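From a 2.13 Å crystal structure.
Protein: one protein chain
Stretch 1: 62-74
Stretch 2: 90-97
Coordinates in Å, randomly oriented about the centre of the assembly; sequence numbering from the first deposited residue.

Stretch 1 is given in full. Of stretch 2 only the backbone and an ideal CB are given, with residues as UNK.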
ATOM      1  N   TYR A  62      -4.548  24.443  43.140  1.00 75.15           N
ATOM      2  CA  TYR A  62      -5.005  23.073  43.365  1.00 78.77           C
ATOM      3  C   TYR A  62      -6.066  22.991  44.468  1.00 84.10           C
ATOM      4  O   TYR A  62      -7.057  22.271  44.311  1.00 89.41           O
ATOM      5  CB  TYR A  62      -3.846  22.140  43.744  1.00 82.20           C
ATOM      6  CG  TYR A  62      -2.734  22.020  42.726  1.00 80.71           C
ATOM      7  CD1 TYR A  62      -1.660  22.903  42.747  1.00 80.28           C
ATOM      8  CD2 TYR A  62      -2.728  21.002  41.772  1.00 80.02           C
ATOM      9  CE1 TYR A  62      -0.619  22.807  41.841  1.00 76.01           C
ATOM     10  CE2 TYR A  62      -1.680  20.886  40.861  1.00 81.60           C
ATOM     11  CZ  TYR A  62      -0.625  21.807  40.899  1.00 80.15           C
ATOM     12  OH  TYR A  62       0.434  21.739  40.016  1.00 78.05           O
ATOM     13  N   LYS A  63      -5.857  23.692  45.589  1.00 82.55           N
ATOM     14  CA  LYS A  63      -6.869  23.718  46.654  1.00 83.83           C
ATOM     15  C   LYS A  63      -8.173  24.219  46.075  1.00 75.87           C
ATOM     16  O   LYS A  63      -9.230  23.625  46.297  1.00 69.94           O
ATOM     17  CB  LYS A  63      -6.462  24.605  47.851  1.00 85.23           C
ATOM     18  CG  LYS A  63      -7.575  24.750  48.904  1.00 89.39           C
ATOM     19  CD  LYS A  63      -7.136  25.434  50.195  1.00 88.83           C
ATOM     20  CE  LYS A  63      -6.154  24.565  50.971  1.00 91.58           C
ATOM     21  NZ  LYS A  63      -5.970  24.988  52.386  1.00 94.29           N
ATOM     22  N   LYS A  64      -8.081  25.303  45.315  1.00 75.91           N
ATOM     23  CA  LYS A  64      -9.262  25.959  44.760  1.00 76.36           C
ATOM     24  C   LYS A  64     -10.006  25.192  43.641  1.00 82.19           C
ATOM     25  O   LYS A  64     -11.236  25.283  43.560  1.00 84.52           O
ATOM     26  CB  LYS A  64      -8.893  27.367  44.323  1.00 70.58           C
ATOM     27  CG  LYS A  64      -8.598  28.245  45.521  1.00 67.76           C
ATOM     28  CD  LYS A  64      -8.019  29.575  45.100  1.00 70.23           C
ATOM     29  CE  LYS A  64      -8.826  30.725  45.681  1.00 69.54           C
ATOM     30  NZ  LYS A  64      -8.610  31.951  44.878  1.00 73.07           N
ATOM     31  N   LEU A  65      -9.289  24.445  42.788  1.00 78.95           N
ATOM     32  CA  LEU A  65      -9.959  23.531  41.828  1.00 73.14           C
ATOM     33  C   LEU A  65     -10.753  22.471  42.583  1.00 69.85           C
ATOM     34  O   LEU A  65     -11.925  22.203  42.275  1.00 67.29           O
ATOM     35  CB  LEU A  65      -8.961  22.816  40.922  1.00 66.56           C
ATOM     36  CG  LEU A  65      -8.073  23.705  40.063  1.00 70.00           C
ATOM     37  CD1 LEU A  65      -7.038  22.836  39.364  1.00 71.09           C
ATOM     38  CD2 LEU A  65      -8.905  24.526  39.080  1.00 68.42           C
ATOM     39  N   ALA A  66     -10.089  21.868  43.569  1.00 67.27           N
ATOM     40  CA  ALA A  66     -10.723  20.931  44.488  1.00 69.43           C
ATOM     41  C   ALA A  66     -11.903  21.577  45.204  1.00 66.26           C
ATOM     42  O   ALA A  66     -12.958  20.981  45.286  1.00 66.41           O
ATOM     43  CB  ALA A  66      -9.717  20.419  45.495  1.00 73.98           C
ATOM     44  N   ASP A  67     -11.725  22.798  45.699  1.00 67.99           N
ATOM     45  CA  ASP A  67     -12.846  23.565  46.267  1.00 77.02           C
ATOM     46  C   ASP A  67     -14.010  23.739  45.267  1.00 73.34           C
ATOM     47  O   ASP A  67     -15.172  23.698  45.674  1.00 65.01           O
ATOM     48  CB  ASP A  67     -12.393  24.959  46.771  1.00 82.06           C
ATOM     49  CG  ASP A  67     -11.956  24.969  48.243  1.00 82.36           C
ATOM     50  OD1 ASP A  67     -11.407  23.960  48.752  1.00 84.92           O
ATOM     51  OD2 ASP A  67     -12.151  26.024  48.884  1.00 81.06           O
ATOM     52  N   TYR A  68     -13.711  23.926  43.973  1.00 72.74           N
ATOM     53  CA  TYR A  68     -14.773  24.118  42.966  1.00 68.88           C
ATOM     54  C   TYR A  68     -15.344  22.815  42.401  1.00 63.32           C
ATOM     55  O   TYR A  68     -16.031  22.834  41.399  1.00 54.15           O
ATOM     56  CB  TYR A  68     -14.295  25.021  41.830  1.00 74.91           C
ATOM     57  CG  TYR A  68     -13.850  26.400  42.274  1.00 80.95           C
ATOM     58  CD1 TYR A  68     -14.604  27.151  43.188  1.00 83.09           C
ATOM     59  CD2 TYR A  68     -12.694  26.966  41.759  1.00 76.53           C
ATOM     60  CE1 TYR A  68     -14.192  28.412  43.583  1.00 84.10           C
ATOM     61  CE2 TYR A  68     -12.278  28.217  42.148  1.00 77.73           C
ATOM     62  CZ  TYR A  68     -13.024  28.933  43.055  1.00 86.11           C
ATOM     63  OH  TYR A  68     -12.589  30.179  43.423  1.00 94.46           O
ATOM     64  N   GLY A  69     -15.058  21.688  43.047  1.00 68.86           N
ATOM     65  CA  GLY A  69     -15.600  20.393  42.637  1.00 71.51           C
ATOM     66  C   GLY A  69     -14.919  19.783  41.416  1.00 71.49           C
ATOM     67  O   GLY A  69     -15.365  18.729  40.921  1.00 61.95           O
ATOM     68  N   ILE A  70     -13.848  20.429  40.934  1.00 66.04           N
ATOM     69  CA  ILE A  70     -13.126  19.951  39.750  1.00 66.18           C
ATOM     70  C   ILE A  70     -12.414  18.668  40.168  1.00 64.23           C
ATOM     71  O   ILE A  70     -11.678  18.670  41.167  1.00 58.23           O
ATOM     72  CB  ILE A  70     -12.074  20.969  39.219  1.00 65.90           C
ATOM     73  CG1 ILE A  70     -12.706  22.307  38.796  1.00 65.66           C
ATOM     74  CG2 ILE A  70     -11.324  20.387  38.035  1.00 67.81           C
ATOM     75  CD1 ILE A  70     -13.539  22.243  37.523  1.00 64.67           C
ATOM     76  N   LYS A  71     -12.640  17.591  39.407  1.00 62.38           N
ATOM     77  CA  LYS A  71     -12.134  16.249  39.754  1.00 65.19           C
ATOM     78  C   LYS A  71     -10.880  15.802  38.980  1.00 67.88           C
ATOM     79  O   LYS A  71     -10.325  14.734  39.290  1.00 63.32           O
ATOM     80  CB  LYS A  71     -13.232  15.200  39.555  1.00 69.04           C
ATOM     81  CG  LYS A  71     -14.536  15.490  40.291  1.00 72.29           C
ATOM     82  CD  LYS A  71     -15.638  14.540  39.856  1.00 75.97           C
ATOM     83  CE  LYS A  71     -15.247  13.082  40.039  1.00 76.37           C
ATOM     84  NZ  LYS A  71     -16.440  12.202  39.897  1.00 87.53           N
ATOM     85  N   SER A  72     -10.446  16.587  37.980  1.00 65.13           N
ATOM     86  CA  SER A  72      -9.235  16.260  37.217  1.00 60.61           C
ATOM     87  C   SER A  72      -8.563  17.487  36.596  1.00 58.91           C
ATOM     88  O   SER A  72      -9.107  18.586  36.649  1.00 62.98           O
ATOM     89  CB  SER A  72      -9.543  15.218  36.132  1.00 57.66           C
ATOM     90  OG  SER A  72     -10.258  15.783  35.037  1.00 66.28           O
ATOM     91  N   ILE A  73      -7.346  17.276  36.073  1.00 61.56           N
ATOM     92  CA  ILE A  73      -6.627  18.228  35.195  1.00 63.38           C
ATOM     93  C   ILE A  73      -6.368  17.591  33.796  1.00 60.40           C
ATOM     94  O   ILE A  73      -5.563  16.624  33.639  1.00 55.17           O
ATOM     95  CB  ILE A  73      -5.305  18.713  35.831  1.00 63.18           C
ATOM     96  CG1 ILE A  73      -5.581  19.474  37.131  1.00 67.49           C
ATOM     97  CG2 ILE A  73      -4.534  19.634  34.889  1.00 66.58           C
ATOM     98  CD1 ILE A  73      -4.342  19.615  38.000  1.00 67.43           C
ATOM     99  N   GLY A  74      -7.064  18.136  32.796  1.00 52.14           N
ATOM    100  CA  GLY A  74      -6.953  17.659  31.412  1.00 48.36           C
ATOM    101  C   GLY A  74      -5.856  18.417  30.675  1.00 50.03           C
ATOM    102  O   GLY A  74      -6.088  19.498  30.112  1.00 50.01           O
ATOM    103  N   UNK A  90      -2.695  14.969  46.766  1.00 80.26           N
ATOM    104  CA  UNK A  90      -3.211  15.658  47.953  1.00 81.53           C
ATOM    105  C   UNK A  90      -4.690  16.066  47.808  1.00 83.55           C
ATOM    106  O   UNK A  90      -5.487  15.845  48.729  1.00 79.92           O
ATOM    107  CB  UNK A  90      -2.362  16.899  48.235  1.00 81.53           C
ATOM    108  N   UNK A  91      -5.043  16.644  46.652  1.00 74.56           N
ATOM    109  CA  UNK A  91      -6.388  17.152  46.417  1.00 67.44           C
ATOM    110  C   UNK A  91      -7.229  16.249  45.542  1.00 63.33           C
ATOM    111  O   UNK A  91      -8.151  16.721  44.925  1.00 55.86           O
ATOM    112  CB  UNK A  91      -6.312  18.541  45.781  1.00 67.44           C
ATOM    113  N   UNK A  92      -6.920  14.954  45.491  1.00 65.81           N
ATOM    114  CA  UNK A  92      -7.737  13.982  44.763  1.00 67.91           C
ATOM    115  C   UNK A  92      -7.976  14.368  43.296  1.00 64.47           C
ATOM    116  O   UNK A  92      -9.018  14.052  42.731  1.00 65.39           O
ATOM    117  CB  UNK A  92      -9.083  13.816  45.471  1.00 67.91           C
ATOM    118  N   UNK A  93      -7.000  15.038  42.684  1.00 65.42           N
ATOM    119  CA  UNK A  93      -7.111  15.494  41.295  1.00 67.44           C
ATOM    120  C   UNK A  93      -6.482  14.482  40.318  1.00 66.29           C
ATOM    121  O   UNK A  93      -5.262  14.499  40.137  1.00 68.62           O
ATOM    122  CB  UNK A  93      -6.441  16.861  41.137  1.00 67.44           C
ATOM    123  N   UNK A  94      -7.293  13.622  39.687  1.00 60.21           N
ATOM    124  CA  UNK A  94      -6.793  12.781  38.580  1.00 63.81           C
ATOM    125  C   UNK A  94      -6.090  13.730  37.573  1.00 67.41           C
ATOM    126  O   UNK A  94      -6.475  14.891  37.452  1.00 75.30           O
ATOM    127  CB  UNK A  94      -7.926  11.998  37.915  1.00 63.81           C
ATOM    128  N   UNK A  95      -5.024  13.255  36.920  1.00 67.91           N
ATOM    129  CA  UNK A  95      -4.339  13.980  35.828  1.00 66.46           C
ATOM    130  C   UNK A  95      -4.414  13.140  34.544  1.00 62.42           C
ATOM    131  O   UNK A  95      -4.048  11.956  34.552  1.00 61.47           O
ATOM    132  CB  UNK A  95      -2.883  14.275  36.193  1.00 66.46           C
ATOM    133  N   UNK A  96      -4.936  13.731  33.469  1.00 55.66           N
ATOM    134  CA  UNK A  96      -4.943  13.063  32.171  1.00 54.06           C
ATOM    135  C   UNK A  96      -4.118  13.883  31.199  1.00 58.49           C
ATOM    136  O   UNK A  96      -3.812  15.074  31.440  1.00 55.81           O
ATOM    137  CB  UNK A  96      -6.369  12.871  31.650  1.00 54.06           C
ATOM    138  N   UNK A  97      -3.772  13.250  30.082  1.00 50.85           N
ATOM    139  CA  UNK A  97      -3.023  13.935  29.058  1.00 47.27           C
ATOM    140  C   UNK A  97      -3.381  13.384  27.698  1.00 47.42           C
ATOM    141  O   UNK A  97      -4.150  12.411  27.592  1.00 43.96           O
ATOM    142  CB  UNK A  97      -1.519  13.814  29.311  1.00 47.27           C
TER

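Position 90 has helical backbone angles, and nothing of stretch 1 lies within 5.5 Å of its CB. Stretch 1 sets no demand here, and a long polar chain would suit as well as a short one; the residue is Lys90, which makes no contact across the pair.

Position 91 is the first to leave helical angles, and its CA-to-CB bond points toward the helix of stretch 1. The CB sits 3.9 Å from Ala66 CB and 4.1 Å from Tyr62 O, beside a helical surface that the small Ala66 leaves low. A broad apolar or aromatic side chain would cover it. The residue is Tyr91, with chi1 in m. Lys63 CA lies over one face of its ring, 3.7 Å from the centroid, in a CH-pi contact. Tyr91 CD2 also meets Tyr62 CB at 3.7 Å, and Tyr91 CD1 meets Ala66 CB at 3.9 Å.

At position 92 phi and psi are 54° and 32°, a left-handed conformation in which glycine, asparagine or aspartate would be easy choices. The CB points sideways into space that stretch 1 leaves empty. His92 occupies it, and its side chain leads away.

The CB of position 93 also points sideways, but within reach lies an apolar hollow lined by Tyr62, Leu65, Ile70 and Ile73. A branched aliphatic chain or methionine could reach in. Leu93 does so: its CD1 packs 3.8 Å from Tyr62 CD2, at the edge of that ring, and 4.2 Å from Ile73 CD1, while its CD2 lies 4.3 Å from Leu65 CB.

From 94 to 96 the backbone runs parallel to strand 72-74. Position 94 pairs with Ser72 and shares its face of the sheet, its CB 4.0 Å from Ser72 CB; a small or beta-branched residue would fit. Thr94 is found. Thr94 N gives a weak hydrogen bond to Lys71 O (3.3 Å), whereas Thr94 O accepts a well-formed one from Ile73 N (2.9 Å).

Position 95 turns to the other face, alongside Ile73, where valine, isoleucine or another apolar residue would suit the extended backbone. It is Val95, chi1 in t, and its CG1 lies 3.9 Å from Ile73 O.

Position 96 returns to the face of Ser72, opposite the bare backbone of Gly74; a modest polar or apolar group would suit. Thr96 has its OG1 3.5 Å from Gly74 CA, and Thr96 N donates to Ile73 O at 3.0 Å, continuing the ladder.

Position 97 is beyond the pairing and unconstrained by stretch 1; Asn97 leads away.

Stretch 2 90-97: KYHLTVTN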
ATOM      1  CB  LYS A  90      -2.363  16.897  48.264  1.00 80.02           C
ATOM      2  CG  LYS A  90      -2.996  17.804  49.307  1.00 79.73           C
ATOM      3  CD  LYS A  90      -2.036  18.874  49.768  1.00 74.78           C
ATOM      4  CE  LYS A  90      -2.316  19.257  51.204  1.00 69.50           C
ATOM      5  NZ  LYS A  90      -1.143  20.017  51.702  1.00 70.74           N
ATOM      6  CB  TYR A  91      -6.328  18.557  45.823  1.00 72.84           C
ATOM      7  CG  TYR A  91      -5.857  19.565  46.835  1.00 78.32           C
ATOM      8  CD1 TYR A  91      -6.691  19.977  47.873  1.00 80.36           C
ATOM      9  CD2 TYR A  91      -4.571  20.082  46.780  1.00 82.37           C
ATOM     10  CE1 TYR A  91      -6.261  20.886  48.826  1.00 82.88           C
ATOM     11  CE2 TYR A  91      -4.127  20.990  47.726  1.00 89.59           C
ATOM     12  CZ  TYR A  91      -4.974  21.387  48.748  1.00 87.29           C
ATOM     13  OH  TYR A  91      -4.528  22.295  49.679  1.00 85.50           O
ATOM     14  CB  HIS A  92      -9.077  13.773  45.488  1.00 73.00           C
ATOM     15  CG  HIS A  92      -8.936  13.239  46.881  1.00 83.14           C
ATOM     16  ND1 HIS A  92      -9.785  12.284  47.400  1.00 86.33           N
ATOM     17  CD2 HIS A  92      -8.046  13.521  47.863  1.00 89.06           C
ATOM     18  CE1 HIS A  92      -9.426  12.005  48.640  1.00 86.28           C
ATOM     19  NE2 HIS A  92      -8.373  12.742  48.943  1.00 91.54           N
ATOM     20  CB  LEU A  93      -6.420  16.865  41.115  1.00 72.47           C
ATOM     21  CG  LEU A  93      -7.089  18.144  41.663  1.00 75.34           C
ATOM     22  CD1 LEU A  93      -6.073  19.270  41.848  1.00 77.04           C
ATOM     23  CD2 LEU A  93      -8.237  18.607  40.767  1.00 75.74           C
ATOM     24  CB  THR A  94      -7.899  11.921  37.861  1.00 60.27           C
ATOM     25  OG1 THR A  94      -8.558  11.026  38.780  1.00 54.27           O
ATOM     26  CG2 THR A  94      -7.306  11.081  36.706  1.00 54.14           C
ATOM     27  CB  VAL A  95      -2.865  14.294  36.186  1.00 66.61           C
ATOM     28  CG1 VAL A  95      -2.225  15.281  35.194  1.00 60.83           C
ATOM     29  CG2 VAL A  95      -2.794  14.853  37.608  1.00 70.48           C
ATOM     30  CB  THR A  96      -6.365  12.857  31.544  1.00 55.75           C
ATOM     31  OG1 THR A  96      -7.001  14.123  31.282  1.00 44.58           O
ATOM     32  CG2 THR A  96      -7.255  11.980  32.431  1.00 55.39           C
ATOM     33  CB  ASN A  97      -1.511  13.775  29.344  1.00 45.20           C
ATOM     34  CG  ASN A  97      -0.998  12.382  29.031  1.00 43.71           C
ATOM     35  OD1 ASN A  97      -1.765  11.400  28.953  1.00 42.43           O
ATOM     36  ND2 ASN A  97       0.315  12.282  28.837  1.00 44.87           N
TER
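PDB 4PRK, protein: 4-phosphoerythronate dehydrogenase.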